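Local structure of GphF (Cystobacter violaceus, 6MFC) at residues H105-L117 with V136-V150. The protein is a GNAT-like decarboxylase that probably removes carbon dioxide from an acyl starter unit in the initiation of polyketide biosynthesis. Sequence-based numbering, arbitrary orientation.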
loop_
_atom_site.group_PDB
_atom_site.type_symbol
_atom_site.label_atom_id
_atom_site.label_comp_id
_atom_site.label_asym_id
_atom_site.label_seq_id
_atom_site.Cartn_x
_atom_site.Cartn_y
_atom_site.Cartn_z
ATOM N N HIS A 105 -3.143 -11.847 -9.715
ATOM C CA HIS A 105 -1.727 -12.155 -9.878
ATOM C C HIS A 105 -1.429 -12.618 -11.297
ATOM O O HIS A 105 -1.945 -13.644 -11.750
ATOM C CB HIS A 105 -1.303 -13.222 -8.871
ATOM C CG HIS A 105 0.167 -13.502 -8.874
ATOM N ND1 HIS A 105 0.697 -14.715 -8.492
ATOM C CD2 HIS A 105 1.220 -12.721 -9.214
ATOM C CE1 HIS A 105 2.014 -14.671 -8.597
ATOM N NE2 HIS A 105 2.357 -13.472 -9.033
ATOM N N ASP A 106 -0.593 -11.854 -11.996
ATOM C CA ASP A 106 -0.147 -12.190 -13.347
ATOM C C ASP A 106 1.373 -12.098 -13.381
ATOM O O ASP A 106 1.927 -10.988 -13.461
ATOM C CB ASP A 106 -0.774 -11.264 -14.383
ATOM C CG ASP A 106 -0.380 -11.624 -15.805
ATOM O OD1 ASP A 106 0.146 -12.737 -16.020
ATOM O OD2 ASP A 106 -0.595 -10.789 -16.710
ATOM N N PRO A 107 2.079 -13.230 -13.318
ATOM C CA PRO A 107 3.551 -13.180 -13.340
ATOM C C PRO A 107 4.125 -12.557 -14.600
ATOM O O PRO A 107 5.254 -12.052 -14.563
ATOM C CB PRO A 107 3.954 -14.656 -13.215
ATOM C CG PRO A 107 2.774 -15.317 -12.573
ATOM C CD PRO A 107 1.573 -14.596 -13.104
ATOM N N SER A 108 3.392 -12.575 -15.710
ATOM C CA SER A 108 3.839 -11.960 -16.952
ATOM C C SER A 108 3.324 -10.538 -17.121
ATOM O O SER A 108 3.492 -9.955 -18.197
ATOM C CB SER A 108 3.407 -12.814 -18.147
ATOM O OG SER A 108 1.995 -12.899 -18.233
ATOM N N GLY A 109 2.704 -9.970 -16.091
ATOM C CA GLY A 109 2.143 -8.641 -16.195
ATOM C C GLY A 109 3.202 -7.557 -16.251
ATOM O O GLY A 109 4.381 -7.766 -15.962
ATOM N N ALA A 110 2.756 -6.362 -16.638
ATOM C CA ALA A 110 3.626 -5.203 -16.801
ATOM C C ALA A 110 3.362 -4.138 -15.741
ATOM O O ALA A 110 3.500 -2.941 -16.004
ATOM C CB ALA A 110 3.473 -4.612 -18.201
ATOM N N ALA A 111 2.982 -4.560 -14.537
ATOM C CA ALA A 111 2.739 -3.628 -13.446
ATOM C C ALA A 111 2.799 -4.383 -12.126
ATOM O O ALA A 111 2.319 -5.515 -12.031
ATOM C CB ALA A 111 1.385 -2.925 -13.601
ATOM N N LEU A 112 3.388 -3.749 -11.116
ATOM C CA LEU A 112 3.551 -4.337 -9.791
ATOM C C LEU A 112 2.622 -3.628 -8.814
ATOM O O LEU A 112 2.695 -2.403 -8.660
ATOM C CB LEU A 112 5.005 -4.237 -9.329
ATOM C CG LEU A 112 5.368 -4.876 -7.987
ATOM C CD1 LEU A 112 5.187 -6.383 -8.042
ATOM C CD2 LEU A 112 6.793 -4.516 -7.591
ATOM N N GLN A 113 1.754 -4.394 -8.159
ATOM C CA GLN A 113 0.734 -3.843 -7.275
ATOM C C GLN A 113 1.218 -3.863 -5.831
ATOM O O GLN A 113 1.656 -4.904 -5.334
ATOM C CB GLN A 113 -0.571 -4.630 -7.391
ATOM C CG GLN A 113 -1.637 -4.179 -6.411
ATOM C CD GLN A 113 -2.754 -5.188 -6.266
ATOM O OE1 GLN A 113 -2.678 -6.296 -6.796
ATOM N NE2 GLN A 113 -3.802 -4.811 -5.543
ATOM N N LEU A 114 1.126 -2.717 -5.162
ATOM C CA LEU A 114 1.453 -2.631 -3.745
ATOM C C LEU A 114 0.266 -3.126 -2.927
ATOM O O LEU A 114 -0.810 -2.522 -2.958
ATOM C CB LEU A 114 1.809 -1.197 -3.357
ATOM C CG LEU A 114 3.144 -0.633 -3.842
ATOM C CD1 LEU A 114 3.288 0.831 -3.450
ATOM C CD2 LEU A 114 4.294 -1.453 -3.286
ATOM N N LEU A 115 0.458 -4.227 -2.204
ATOM C CA LEU A 115 -0.580 -4.728 -1.314
ATOM C C LEU A 115 -0.508 -4.101 0.070
ATOM O O LEU A 115 -1.523 -4.050 0.774
ATOM C CB LEU A 115 -0.487 -6.251 -1.199
ATOM C CG LEU A 115 -0.689 -7.025 -2.504
ATOM C CD1 LEU A 115 -0.547 -8.515 -2.266
ATOM C CD2 LEU A 115 -2.045 -6.706 -3.108
ATOM N N GLY A 116 0.665 -3.617 0.470
ATOM C CA GLY A 116 0.821 -3.002 1.771
ATOM C C GLY A 116 2.207 -2.446 2.012
ATOM O O GLY A 116 3.192 -2.935 1.450
ATOM N N LEU A 117 2.290 -1.407 2.840
ATOM C CA LEU A 117 3.565 -0.829 3.264
ATOM C C LEU A 117 3.373 -0.368 4.705
ATOM O O LEU A 117 2.738 0.661 4.955
ATOM C CB LEU A 117 3.995 0.316 2.353
ATOM C CG LEU A 117 5.346 0.987 2.628
ATOM C CD1 LEU A 117 5.994 1.417 1.323
ATOM C CD2 LEU A 117 5.195 2.186 3.553
ATOM N N VAL A 136 11.207 0.121 -3.224
ATOM C CA VAL A 136 10.367 -0.670 -4.118
ATOM C C VAL A 136 10.362 -0.068 -5.516
ATOM O O VAL A 136 10.488 -0.783 -6.518
ATOM C CB VAL A 136 8.940 -0.782 -3.550
ATOM C CG1 VAL A 136 8.006 -1.425 -4.565
ATOM C CG2 VAL A 136 8.951 -1.570 -2.255
ATOM N N LEU A 137 10.213 1.257 -5.605
ATOM C CA LEU A 137 10.223 1.921 -6.903
ATOM C C LEU A 137 11.551 1.712 -7.616
ATOM O O LEU A 137 11.589 1.552 -8.841
ATOM C CB LEU A 137 9.931 3.412 -6.729
ATOM C CG LEU A 137 8.568 3.767 -6.128
ATOM C CD1 LEU A 137 8.445 5.268 -5.920
ATOM C CD2 LEU A 137 7.449 3.253 -7.015
ATOM N N ALA A 138 12.654 1.697 -6.865
ATOM C CA ALA A 138 13.957 1.456 -7.475
ATOM C C ALA A 138 14.121 -0.007 -7.866
ATOM O O ALA A 138 14.715 -0.315 -8.906
ATOM C CB ALA A 138 15.072 1.885 -6.522
ATOM N N ALA A 139 13.601 -0.923 -7.046
ATOM C CA ALA A 139 13.704 -2.343 -7.366
ATOM C C ALA A 139 12.811 -2.719 -8.540
ATOM O O ALA A 139 13.146 -3.631 -9.305
ATOM C CB ALA A 139 13.352 -3.186 -6.140
ATOM N N ALA A 140 11.681 -2.030 -8.704
ATOM C CA ALA A 140 10.772 -2.350 -9.799
ATOM C C ALA A 140 11.324 -1.887 -11.141
ATOM O O ALA A 140 11.062 -2.524 -12.168
ATOM C CB ALA A 140 9.402 -1.726 -9.545
ATOM N N ARG A 141 12.080 -0.789 -11.156
ATOM C CA ARG A 141 12.685 -0.313 -12.393
ATOM C C ARG A 141 13.842 -1.187 -12.851
ATOM O O ARG A 141 14.298 -1.035 -13.990
ATOM C CB ARG A 141 13.153 1.134 -12.222
ATOM C CG ARG A 141 12.026 2.111 -11.927
ATOM C CD ARG A 141 12.544 3.446 -11.409
ATOM N NE ARG A 141 13.104 4.279 -12.469
ATOM C CZ ARG A 141 14.399 4.356 -12.758
ATOM N NH1 ARG A 141 15.279 3.645 -12.065
ATOM N NH2 ARG A 141 14.814 5.143 -13.740
ATOM N N LEU A 142 14.327 -2.089 -12.001
ATOM C CA LEU A 142 15.380 -3.027 -12.362
ATOM C C LEU A 142 14.848 -4.411 -12.704
ATOM O O LEU A 142 15.642 -5.304 -13.021
ATOM C CB LEU A 142 16.405 -3.134 -11.228
ATOM C CG LEU A 142 17.379 -1.962 -11.087
ATOM C CD1 LEU A 142 18.203 -2.094 -9.816
ATOM C CD2 LEU A 142 18.286 -1.876 -12.304
ATOM N N ARG A 143 13.528 -4.617 -12.641
ATOM C CA ARG A 143 12.946 -5.887 -13.052
ATOM C C ARG A 143 12.379 -5.755 -14.455
ATOM O O ARG A 143 11.610 -4.818 -14.717
ATOM C CB ARG A 143 11.846 -6.318 -12.084
ATOM C CG ARG A 143 11.468 -7.790 -12.188
ATOM C CD ARG A 143 10.464 -8.187 -11.114
ATOM N NE ARG A 143 10.933 -7.851 -9.772
ATOM C CZ ARG A 143 11.660 -8.659 -9.007
ATOM N NH1 ARG A 143 12.008 -9.859 -9.450
ATOM N NH2 ARG A 143 12.042 -8.267 -7.798
ATOM N N PRO A 144 12.730 -6.648 -15.381
ATOM C CA PRO A 144 12.290 -6.477 -16.773
ATOM C C PRO A 144 10.794 -6.716 -16.918
ATOM O O PRO A 144 10.257 -7.711 -16.423
ATOM C CB PRO A 144 13.105 -7.527 -17.533
ATOM C CG PRO A 144 13.390 -8.579 -16.514
ATOM C CD PRO A 144 13.561 -7.852 -15.207
ATOM N N GLY A 145 10.123 -5.790 -17.606
ATOM C CA GLY A 145 8.710 -5.875 -17.885
ATOM C C GLY A 145 7.845 -4.974 -17.024
ATOM O O GLY A 145 6.771 -4.555 -17.469
ATOM N N ILE A 146 8.287 -4.668 -15.805
ATOM C CA ILE A 146 7.503 -3.832 -14.902
ATOM C C ILE A 146 7.496 -2.403 -15.428
ATOM O O ILE A 146 8.551 -1.774 -15.575
ATOM C CB ILE A 146 8.058 -3.897 -13.475
ATOM C CG1 ILE A 146 7.845 -5.290 -12.881
ATOM C CG2 ILE A 146 7.394 -2.845 -12.600
ATOM C CD1 ILE A 146 6.392 -5.626 -12.635
ATOM N N GLU A 147 6.301 -1.881 -15.711
ATOM C CA GLU A 147 6.147 -0.522 -16.213
ATOM C C GLU A 147 5.574 0.449 -15.193
ATOM O O GLU A 147 5.836 1.651 -15.299
ATOM C CB GLU A 147 5.255 -0.512 -17.463
ATOM C CG GLU A 147 5.932 -1.053 -18.711
ATOM C CD GLU A 147 4.988 -1.148 -19.894
ATOM O OE1 GLU A 147 3.814 -1.518 -19.690
ATOM O OE2 GLU A 147 5.419 -0.844 -21.027
ATOM N N ASN A 148 4.805 -0.030 -14.218
ATOM C CA ASN A 148 4.206 0.850 -13.227
ATOM C C ASN A 148 4.147 0.144 -11.882
ATOM O O ASN A 148 4.016 -1.081 -11.809
ATOM C CB ASN A 148 2.796 1.295 -13.634
ATOM C CG ASN A 148 2.789 2.136 -14.889
ATOM O OD1 ASN A 148 2.910 3.359 -14.830
ATOM N ND2 ASN A 148 2.642 1.485 -16.038
ATOM N N VAL A 149 4.249 0.935 -10.820
ATOM C CA VAL A 149 3.986 0.487 -9.460
ATOM C C VAL A 149 2.692 1.157 -9.027
ATOM O O VAL A 149 2.644 2.381 -8.860
ATOM C CB VAL A 149 5.138 0.827 -8.505
ATOM C CG1 VAL A 149 4.821 0.345 -7.096
ATOM C CG2 VAL A 149 6.436 0.220 -9.005
ATOM N N VAL A 150 1.634 0.369 -8.862
ATOM C CA VAL A 150 0.321 0.902 -8.539
ATOM C C VAL A 150 -0.137 0.317 -7.208
ATOM O O VAL A 150 0.469 -0.604 -6.661
ATOM C CB VAL A 150 -0.712 0.622 -9.645
ATOM C CG1 VAL A 150 -0.161 1.032 -11.004
ATOM C CG2 VAL A 150 -1.097 -0.840 -9.636
#
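Leu112 and Val149 form a parallel bridge, as do Gln113 and Val150, and the short axes of strands 111-117 and 148-150 diverge by only 22°. Three backbone hydrogen bonds zip the pair. Leu112 N donates to Asn148 O (2.8 Å), Val150 N to Leu112 O, and Leu114 N to Val150 O (2.7 Å). At the N-terminal end of the pairing, Glu147 N hydrogen-bonds to Ala110 O at 3.0 Å, but from well above the carbonyl plane, consistent with a less regular end where Glu147 is still in the loop before the strand.

Leu112 and Val149 are directed to the helix-covered face, and the outer part of Leu114 joins them there. Ile146 lies at the N-terminal end of this layer, with CD1 3.8 Å from Leu112 CB, while Leu112 CD2 reaches Ala140 CB (4.3 Å). Leu114 CG, set anti to the carbonyl carbon and beside the backbone N (chi1 -72°), lies 3.8 Å from Val149 CG1, and its CD2 branch passes alongside Val136 CG1 at 3.9 Å. Gln113 and Val150 occupy the other face, where both touch Leu93.

The geometry is that of a beta-alpha-beta crossover: the last turn, 136-140, of helix 128-140 runs back at 159° to strand 111-117, and the helix links two adjacent parallel strands of the GNAT-family sheet and covers one face of them. Strand 77-87 flanks 111-119 on its far edge, and strand 212-218 pairs beyond 148-153.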